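Local structure of rhamnosidase B (Bacillus sp., 2OKX) at residues D579-A584 and I634-E639; N699-K704 and S804-E809. The protein hydrolyses terminal alpha-L-rhamnose from rhamnose-containing glycosides as a family 78 glycoside hydrolase, an inverting family. One frame throughout, in Å; residues are numbered along the deposited sequence.

Contact 1: D579-A584 and I634-E639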
ATOM      1  N   ASP A 579      -4.923  -8.347  -6.182  1.00 22.93           N
ATOM      2  CA  ASP A 579      -5.960  -7.574  -5.506  1.00 22.69           C
ATOM      3  C   ASP A 579      -6.827  -6.796  -6.496  1.00 23.29           C
ATOM      4  O   ASP A 579      -8.050  -6.732  -6.351  1.00 22.77           O
ATOM      5  CB  ASP A 579      -5.340  -6.564  -4.529  1.00 22.00           C
ATOM      6  CG  ASP A 579      -4.408  -7.205  -3.514  1.00 22.89           C
ATOM      7  OD1 ASP A 579      -4.461  -6.804  -2.328  1.00 21.49           O
ATOM      8  OD2 ASP A 579      -3.610  -8.086  -3.895  1.00 21.78           O
ATOM      9  N   SER A 580      -6.180  -6.208  -7.499  1.00 22.04           N
ATOM     10  CA  SER A 580      -6.870  -5.385  -8.485  1.00 21.90           C
ATOM     11  C   SER A 580      -8.017  -6.044  -9.247  1.00 19.58           C
ATOM     12  O   SER A 580      -8.925  -5.351  -9.695  1.00 19.65           O
ATOM     13  CB  SER A 580      -5.864  -4.811  -9.489  1.00 21.47           C
ATOM     14  OG  SER A 580      -5.450  -5.793 -10.419  1.00 23.56           O
ATOM     15  N   ARG A 581      -7.980  -7.360  -9.418  1.00 21.55           N
ATOM     16  CA  ARG A 581      -9.065  -8.027 -10.136  1.00 21.93           C
ATOM     17  C   ARG A 581     -10.381  -7.829  -9.384  1.00 22.08           C
ATOM     18  O   ARG A 581     -11.383  -7.417  -9.971  1.00 21.04           O
ATOM     19  CB  ARG A 581      -8.774  -9.521 -10.303  1.00 22.51           C
ATOM     20  CG  ARG A 581      -9.851 -10.284 -11.080  1.00 23.29           C
ATOM     21  CD  ARG A 581     -10.908 -10.887 -10.159  1.00 22.99           C
ATOM     22  NE  ARG A 581     -12.018 -11.474 -10.911  1.00 22.50           N
ATOM     23  CZ  ARG A 581     -12.947 -12.269 -10.383  1.00 24.83           C
ATOM     24  NH1 ARG A 581     -13.920 -12.758 -11.143  1.00 22.52           N
ATOM     25  NH2 ARG A 581     -12.904 -12.583  -9.095  1.00 24.64           N
ATOM     26  N   ASN A 582     -10.373  -8.109  -8.084  1.00 20.06           N
ATOM     27  CA  ASN A 582     -11.577  -7.942  -7.279  1.00 20.33           C
ATOM     28  C   ASN A 582     -11.912  -6.465  -7.122  1.00 19.16           C
ATOM     29  O   ASN A 582     -13.073  -6.069  -7.212  1.00 20.04           O
ATOM     30  CB  ASN A 582     -11.397  -8.573  -5.896  1.00 18.86           C
ATOM     31  CG  ASN A 582     -11.379 -10.091  -5.940  1.00 20.24           C
ATOM     32  OD1 ASN A 582     -11.522 -10.703  -7.000  1.00 21.18           O
ATOM     33  ND2 ASN A 582     -11.205 -10.707  -4.778  1.00 23.99           N
ATOM     34  N   GLU A 583     -10.890  -5.650  -6.889  1.00 18.54           N
ATOM     35  CA  GLU A 583     -11.098  -4.223  -6.714  1.00 18.44           C
ATOM     36  C   GLU A 583     -11.747  -3.591  -7.944  1.00 18.86           C
ATOM     37  O   GLU A 583     -12.577  -2.699  -7.814  1.00 17.76           O
ATOM     38  CB  GLU A 583      -9.770  -3.529  -6.394  1.00 20.48           C
ATOM     39  CG  GLU A 583      -9.124  -4.026  -5.105  1.00 21.16           C
ATOM     40  CD  GLU A 583      -7.750  -3.414  -4.865  1.00 23.66           C
ATOM     41  OE1 GLU A 583      -6.887  -3.527  -5.757  1.00 22.18           O
ATOM     42  OE2 GLU A 583      -7.531  -2.829  -3.782  1.00 24.04           O
ATOM     43  N   ALA A 584     -11.384  -4.064  -9.133  1.00 17.65           N
ATOM     44  CA  ALA A 584     -11.959  -3.512 -10.358  1.00 17.67           C
ATOM     45  C   ALA A 584     -13.454  -3.807 -10.425  1.00 16.69           C
ATOM     46  O   ALA A 584     -14.251  -2.930 -10.746  1.00 18.20           O
ATOM     47  CB  ALA A 584     -11.249  -4.096 -11.596  1.00 17.67           C
ATOM     48  N   ILE A 634      -5.026 -11.786 -16.181  1.00 24.11           N
ATOM     49  CA  ILE A 634      -5.639 -12.192 -17.438  1.00 24.40           C
ATOM     50  C   ILE A 634      -7.155 -12.113 -17.276  1.00 24.29           C
ATOM     51  O   ILE A 634      -7.862 -11.622 -18.154  1.00 23.77           O
ATOM     52  CB  ILE A 634      -5.218 -13.627 -17.826  1.00 25.51           C
ATOM     53  CG1 ILE A 634      -3.724 -13.641 -18.178  1.00 24.79           C
ATOM     54  CG2 ILE A 634      -6.050 -14.118 -19.009  1.00 24.03           C
ATOM     55  CD1 ILE A 634      -3.159 -15.025 -18.460  1.00 26.78           C
ATOM     56  N   LEU A 635      -7.644 -12.590 -16.135  1.00 25.66           N
ATOM     57  CA  LEU A 635      -9.071 -12.554 -15.840  1.00 24.80           C
ATOM     58  C   LEU A 635      -9.542 -11.102 -15.885  1.00 23.51           C
ATOM     59  O   LEU A 635     -10.537 -10.783 -16.535  1.00 23.01           O
ATOM     60  CB  LEU A 635      -9.338 -13.121 -14.445  1.00 27.01           C
ATOM     61  CG  LEU A 635     -10.671 -13.832 -14.179  1.00 30.35           C
ATOM     62  CD1 LEU A 635     -10.908 -13.870 -12.682  1.00 29.85           C
ATOM     63  CD2 LEU A 635     -11.819 -13.133 -14.877  1.00 29.87           C
ATOM     64  N   ALA A 636      -8.818 -10.223 -15.196  1.00 21.26           N
ATOM     65  CA  ALA A 636      -9.178  -8.809 -15.159  1.00 20.72           C
ATOM     66  C   ALA A 636      -9.211  -8.196 -16.558  1.00 21.65           C
ATOM     67  O   ALA A 636     -10.062  -7.352 -16.852  1.00 20.82           O
ATOM     68  CB  ALA A 636      -8.207  -8.041 -14.267  1.00 20.77           C
ATOM     69  N   CYS A 637      -8.281  -8.610 -17.416  1.00 20.32           N
ATOM     70  CA  CYS A 637      -8.235  -8.105 -18.785  1.00 21.90           C
ATOM     71  C   CYS A 637      -9.505  -8.520 -19.514  1.00 21.88           C
ATOM     72  O   CYS A 637     -10.131  -7.714 -20.199  1.00 22.39           O
ATOM     73  CB  CYS A 637      -7.014  -8.660 -19.531  1.00 22.06           C
ATOM     74  SG  CYS A 637      -5.438  -7.906 -19.067  1.00 25.37           S
ATOM     75  N   ARG A 638      -9.880  -9.785 -19.369  1.00 22.66           N
ATOM     76  CA  ARG A 638     -11.088 -10.279 -20.009  1.00 25.32           C
ATOM     77  C   ARG A 638     -12.300  -9.520 -19.479  1.00 25.97           C
ATOM     78  O   ARG A 638     -13.137  -9.050 -20.246  1.00 26.08           O
ATOM     79  CB  ARG A 638     -11.287 -11.771 -19.730  1.00 26.03           C
ATOM     80  CG  ARG A 638     -12.637 -12.264 -20.232  1.00 30.44           C
ATOM     81  CD  ARG A 638     -12.940 -13.699 -19.864  1.00 34.66           C
ATOM     82  NE  ARG A 638     -14.257 -14.078 -20.371  1.00 38.34           N
ATOM     83  CZ  ARG A 638     -14.759 -15.309 -20.332  1.00 41.02           C
ATOM     84  NH1 ARG A 638     -14.057 -16.302 -19.803  1.00 43.57           N
ATOM     85  NH2 ARG A 638     -15.964 -15.549 -20.830  1.00 41.04           N
ATOM     86  N   GLU A 639     -12.389  -9.407 -18.156  1.00 25.19           N
ATOM     87  CA  GLU A 639     -13.513  -8.720 -17.534  1.00 23.28           C
ATOM     88  C   GLU A 639     -13.592  -7.254 -17.936  1.00 21.13           C
ATOM     89  O   GLU A 639     -14.681  -6.716 -18.110  1.00 20.99           O
ATOM     90  CB  GLU A 639     -13.439  -8.882 -16.013  1.00 22.79           C
ATOM     91  CG  GLU A 639     -13.782 -10.297 -15.573  1.00 23.01           C
ATOM     92  CD  GLU A 639     -13.540 -10.559 -14.101  1.00 22.67           C
ATOM     93  OE1 GLU A 639     -14.098 -11.545 -13.584  1.00 25.03           O
ATOM     94  OE2 GLU A 639     -12.787  -9.798 -13.461  1.00 24.45           O
TER
HETATM   95  O   HOH W   1     -11.798  -7.599 -12.845  1.00 21.30           O
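Arg581 and Ala636 bring their CA atoms to 5.1 Å, the closest backbone register between segments of helices 577-590 and 627-644, whose axes approach to 9.2 Å. Their N-to-C directions diverge by only 25°, a near-parallel pair in the helical glycosidase domain, an (alpha/alpha)6 barrel as in family 78; the small Ala636 packs its CB against Arg581 CA and CG. Arg581 carries most of the contact. Its chain bends at chi2 (-92°), which swings the guanidinium across the extended side chain of Glu639. The grip is side-on: Arg581 NH1 donates to the syn lone pair of Glu639 OE1 at 2.7 Å, while Arg581 NE reaches Glu639 OE2, tilted out of the guanidinium plane, at 3.1 Å. The two group planes lie 18° apart, nearly coplanar, which suits this grip. Leu635 CD1 covers one guanidinium face, 3.2 Å from Arg581 NE. Arg581 NH2, the third nitrogen, donates to Asn582 OD1. A water donates to Arg581 O and Glu639 OE2, bridging the helices. A methionine in place of Arg581 would probably leave Glu639 without its cationic mate. Because NH1 also bridges to Glu809, two carboxylates share one buried cation and probably stabilise its charge.

Contact 2: N699-K704 and S804-E809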
ATOM      1  N   ASN A 699      -2.857 -24.702 -10.420  1.00 30.26           N
ATOM      2  CA  ASN A 699      -2.969 -25.581 -11.578  1.00 30.57           C
ATOM      3  C   ASN A 699      -4.376 -25.382 -12.139  1.00 29.57           C
ATOM      4  O   ASN A 699      -4.574 -25.295 -13.350  1.00 28.91           O
ATOM      5  CB  ASN A 699      -2.758 -27.037 -11.161  1.00 31.47           C
ATOM      6  CG  ASN A 699      -1.332 -27.501 -11.380  1.00 33.21           C
ATOM      7  OD1 ASN A 699      -0.966 -27.916 -12.482  1.00 33.23           O
ATOM      8  ND2 ASN A 699      -0.512 -27.416 -10.336  1.00 28.98           N
ATOM      9  N   LEU A 700      -5.345 -25.290 -11.233  1.00 30.06           N
ATOM     10  CA  LEU A 700      -6.741 -25.088 -11.604  1.00 29.60           C
ATOM     11  C   LEU A 700      -6.952 -23.728 -12.268  1.00 30.30           C
ATOM     12  O   LEU A 700      -7.647 -23.624 -13.278  1.00 29.68           O
ATOM     13  CB  LEU A 700      -7.626 -25.207 -10.363  1.00 29.34           C
ATOM     14  CG  LEU A 700      -7.668 -26.582  -9.686  1.00 30.88           C
ATOM     15  CD1 LEU A 700      -8.311 -26.464  -8.316  1.00 28.52           C
ATOM     16  CD2 LEU A 700      -8.437 -27.569 -10.567  1.00 30.09           C
ATOM     17  N   PHE A 701      -6.351 -22.682 -11.703  1.00 29.21           N
ATOM     18  CA  PHE A 701      -6.497 -21.349 -12.271  1.00 29.21           C
ATOM     19  C   PHE A 701      -5.805 -21.222 -13.626  1.00 28.99           C
ATOM     20  O   PHE A 701      -6.196 -20.401 -14.452  1.00 29.23           O
ATOM     21  CB  PHE A 701      -5.972 -20.288 -11.293  1.00 29.64           C
ATOM     22  CG  PHE A 701      -7.001 -19.821 -10.294  1.00 30.79           C
ATOM     23  CD1 PHE A 701      -6.694 -19.743  -8.938  1.00 31.19           C
ATOM     24  CD2 PHE A 701      -8.276 -19.446 -10.712  1.00 31.21           C
ATOM     25  CE1 PHE A 701      -7.637 -19.299  -8.012  1.00 29.63           C
ATOM     26  CE2 PHE A 701      -9.228 -18.999  -9.793  1.00 33.17           C
ATOM     27  CZ  PHE A 701      -8.907 -18.926  -8.439  1.00 31.19           C
ATOM     28  N   LEU A 702      -4.780 -22.033 -13.864  1.00 28.79           N
ATOM     29  CA  LEU A 702      -4.095 -21.979 -15.153  1.00 28.79           C
ATOM     30  C   LEU A 702      -5.059 -22.476 -16.230  1.00 29.12           C
ATOM     31  O   LEU A 702      -5.104 -21.941 -17.337  1.00 28.04           O
ATOM     32  CB  LEU A 702      -2.834 -22.848 -15.140  1.00 30.44           C
ATOM     33  CG  LEU A 702      -2.065 -22.941 -16.466  1.00 30.29           C
ATOM     34  CD1 LEU A 702      -1.822 -21.556 -17.047  1.00 31.12           C
ATOM     35  CD2 LEU A 702      -0.741 -23.654 -16.229  1.00 29.50           C
ATOM     36  N   VAL A 703      -5.834 -23.500 -15.894  1.00 29.70           N
ATOM     37  CA  VAL A 703      -6.807 -24.042 -16.834  1.00 31.88           C
ATOM     38  C   VAL A 703      -7.775 -22.931 -17.231  1.00 31.69           C
ATOM     39  O   VAL A 703      -7.954 -22.644 -18.416  1.00 30.88           O
ATOM     40  CB  VAL A 703      -7.612 -25.200 -16.204  1.00 32.45           C
ATOM     41  CG1 VAL A 703      -8.735 -25.630 -17.145  1.00 34.19           C
ATOM     42  CG2 VAL A 703      -6.688 -26.375 -15.912  1.00 33.61           C
ATOM     43  N   LYS A 704      -8.380 -22.296 -16.231  1.00 32.74           N
ATOM     44  CA  LYS A 704      -9.335 -21.223 -16.488  1.00 33.09           C
ATOM     45  C   LYS A 704      -8.700 -20.042 -17.213  1.00 32.89           C
ATOM     46  O   LYS A 704      -9.334 -19.417 -18.060  1.00 33.33           O
ATOM     47  CB  LYS A 704      -9.975 -20.740 -15.182  1.00 35.12           C
ATOM     48  CG  LYS A 704     -11.089 -19.724 -15.407  1.00 36.91           C
ATOM     49  CD  LYS A 704     -11.635 -19.177 -14.105  1.00 41.15           C
ATOM     50  CE  LYS A 704     -12.541 -17.977 -14.360  1.00 41.28           C
ATOM     51  NZ  LYS A 704     -12.923 -17.299 -13.090  1.00 45.98           N
ATOM     52  N   SER A 804     -12.945 -15.083   0.289  1.00 21.27           N
ATOM     53  CA  SER A 804     -14.402 -15.087   0.406  1.00 20.04           C
ATOM     54  C   SER A 804     -15.038 -14.660  -0.917  1.00 19.50           C
ATOM     55  O   SER A 804     -16.102 -15.151  -1.289  1.00 18.67           O
ATOM     56  CB  SER A 804     -14.866 -14.133   1.514  1.00 21.05           C
ATOM     57  OG  SER A 804     -14.617 -14.664   2.806  1.00 19.35           O
ATOM     58  N   PHE A 805     -14.379 -13.749  -1.626  1.00 18.61           N
ATOM     59  CA  PHE A 805     -14.896 -13.255  -2.903  1.00 19.78           C
ATOM     60  C   PHE A 805     -15.091 -14.412  -3.877  1.00 21.23           C
ATOM     61  O   PHE A 805     -16.144 -14.535  -4.510  1.00 20.83           O
ATOM     62  CB  PHE A 805     -13.930 -12.229  -3.508  1.00 17.88           C
ATOM     63  CG  PHE A 805     -14.518 -11.429  -4.642  1.00 17.54           C
ATOM     64  CD1 PHE A 805     -14.871 -12.040  -5.842  1.00 18.78           C
ATOM     65  CD2 PHE A 805     -14.703 -10.054  -4.512  1.00 19.01           C
ATOM     66  CE1 PHE A 805     -15.401 -11.297  -6.900  1.00 18.59           C
ATOM     67  CE2 PHE A 805     -15.230  -9.299  -5.559  1.00 16.86           C
ATOM     68  CZ  PHE A 805     -15.580  -9.920  -6.758  1.00 18.84           C
ATOM     69  N   PHE A 806     -14.070 -15.251  -4.001  1.00 21.15           N
ATOM     70  CA  PHE A 806     -14.138 -16.398  -4.896  1.00 22.58           C
ATOM     71  C   PHE A 806     -15.204 -17.370  -4.399  1.00 21.29           C
ATOM     72  O   PHE A 806     -15.919 -17.982  -5.192  1.00 20.97           O
ATOM     73  CB  PHE A 806     -12.766 -17.081  -4.973  1.00 25.06           C
ATOM     74  CG  PHE A 806     -11.695 -16.214  -5.579  1.00 28.07           C
ATOM     75  CD1 PHE A 806     -11.780 -15.805  -6.905  1.00 30.98           C
ATOM     76  CD2 PHE A 806     -10.609 -15.787  -4.818  1.00 31.27           C
ATOM     77  CE1 PHE A 806     -10.800 -14.981  -7.469  1.00 33.45           C
ATOM     78  CE2 PHE A 806      -9.623 -14.964  -5.371  1.00 32.78           C
ATOM     79  CZ  PHE A 806      -9.719 -14.560  -6.696  1.00 32.32           C
ATOM     80  N   TYR A 807     -15.323 -17.492  -3.082  1.00 21.17           N
ATOM     81  CA  TYR A 807     -16.316 -18.377  -2.483  1.00 20.76           C
ATOM     82  C   TYR A 807     -17.729 -17.912  -2.855  1.00 20.93           C
ATOM     83  O   TYR A 807     -18.604 -18.729  -3.162  1.00 19.20           O
ATOM     84  CB  TYR A 807     -16.135 -18.395  -0.962  1.00 22.81           C
ATOM     85  CG  TYR A 807     -17.159 -19.208  -0.199  1.00 22.45           C
ATOM     86  CD1 TYR A 807     -17.467 -20.519  -0.571  1.00 24.58           C
ATOM     87  CD2 TYR A 807     -17.803 -18.670   0.909  1.00 23.94           C
ATOM     88  CE1 TYR A 807     -18.395 -21.270   0.150  1.00 24.66           C
ATOM     89  CE2 TYR A 807     -18.726 -19.410   1.636  1.00 25.42           C
ATOM     90  CZ  TYR A 807     -19.017 -20.707   1.250  1.00 25.47           C
ATOM     91  OH  TYR A 807     -19.926 -21.428   1.981  1.00 26.50           O
ATOM     92  N   TYR A 808     -17.945 -16.600  -2.838  1.00 18.88           N
ATOM     93  CA  TYR A 808     -19.256 -16.052  -3.183  1.00 18.78           C
ATOM     94  C   TYR A 808     -19.558 -16.265  -4.666  1.00 19.10           C
ATOM     95  O   TYR A 808     -20.706 -16.504  -5.043  1.00 19.32           O
ATOM     96  CB  TYR A 808     -19.332 -14.561  -2.826  1.00 16.23           C
ATOM     97  CG  TYR A 808     -19.168 -14.270  -1.340  1.00 16.87           C
ATOM     98  CD1 TYR A 808     -19.384 -15.262  -0.381  1.00 18.35           C
ATOM     99  CD2 TYR A 808     -18.807 -12.996  -0.894  1.00 19.34           C
ATOM    100  CE1 TYR A 808     -19.239 -14.992   0.993  1.00 17.94           C
ATOM    101  CE2 TYR A 808     -18.662 -12.717   0.470  1.00 19.56           C
ATOM    102  CZ  TYR A 808     -18.878 -13.717   1.405  1.00 18.98           C
ATOM    103  OH  TYR A 808     -18.738 -13.439   2.749  1.00 17.84           O
ATOM    104  N   GLU A 809     -18.536 -16.179  -5.511  1.00 20.41           N
ATOM    105  CA  GLU A 809     -18.749 -16.404  -6.936  1.00 21.74           C
ATOM    106  C   GLU A 809     -19.222 -17.847  -7.113  1.00 23.69           C
ATOM    107  O   GLU A 809     -20.060 -18.138  -7.971  1.00 22.23           O
ATOM    108  CB  GLU A 809     -17.460 -16.166  -7.730  1.00 22.53           C
ATOM    109  CG  GLU A 809     -17.115 -14.691  -7.940  1.00 23.43           C
ATOM    110  CD  GLU A 809     -15.908 -14.488  -8.849  1.00 23.77           C
ATOM    111  OE1 GLU A 809     -14.775 -14.806  -8.430  1.00 22.41           O
ATOM    112  OE2 GLU A 809     -16.095 -14.013  -9.988  1.00 26.24           O
TER
HETATM  113  O   HOH W   2     -15.267 -16.510 -12.047  1.00 47.26           O
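Phe806 and Phe701 are the pair that meets here, spanning a backbone separation of 11.7 Å between their CA atoms, so ring length rather than helix proximity closes the gap. Walking along 804-809, Ser804 comes first: Ser804 O accepts the helix bond from Tyr808 N and also stands 3.2 Å above the plane of the Tyr808 ring, toward its rim. Phe805, next, directs its ring edge at Glu809 CD one turn later and packs on Arg581 and Asn582 of helix 577-590. Phe806 then takes up the contact. With its CG anti to the carbonyl carbon (chi1 -64°), its ring extends toward 699-704 and offers a face to the approaching Phe701. The edge-to-face assignment rests on ring centroids of Phe701 and Phe806 5.8 Å apart and planes inclined at 56°, an oblique version of the T-shaped stack, with Phe701 CZ at 4.5 Å from Phe806 CE1. The hydroxyls of Tyr807 and Tyr808 are bonded to Leu788 O and Asp823 respectively. Glu809 closes the segment: Lys704, extended through all four torsions, sends NZ to a water at 2.7 Å, and that water reaches Glu809 OE2 by a weak bond. The charged groups are linked through this water, Lys704 NZ lying 5.5 Å from Glu809 OE2, whose direct salt-bridge partner is Arg581. Helix 627-644 lies beside both segments: its Phe632 meets Phe701 edge-to-face and Phe806 at a shallow angle, making a three-ring cluster. Helix 801-813 touches helix 577-590 through Phe805 and Phe806, and helix 817-833 through Tyr807 and Tyr808, while Phe806 reaches helix 696-715.

Overall arrangement
Contacts 1 and 2 have centres about 12 Å apart and lie on the same side of the chain's centre, inside the catalytic helical domain characteristic of this family, an (alpha/alpha)6 barrel. They come in series: helices 577-590 and 627-644 close contact 1 before helices 696-715 and 801-813 form contact 2. The two are nonetheless joined directly, since Arg581 NH1 of contact 1 lies 2.8 Å from Glu809 OE2 of contact 2 in a salt bridge, and Arg581 NH2 packs against the Phe805 and Phe806 rings. Leu635 meeting Lys704 adds a further link. Four helices distant in sequence are thus tied into one continuous buried patch of helix-helix packing in the domain.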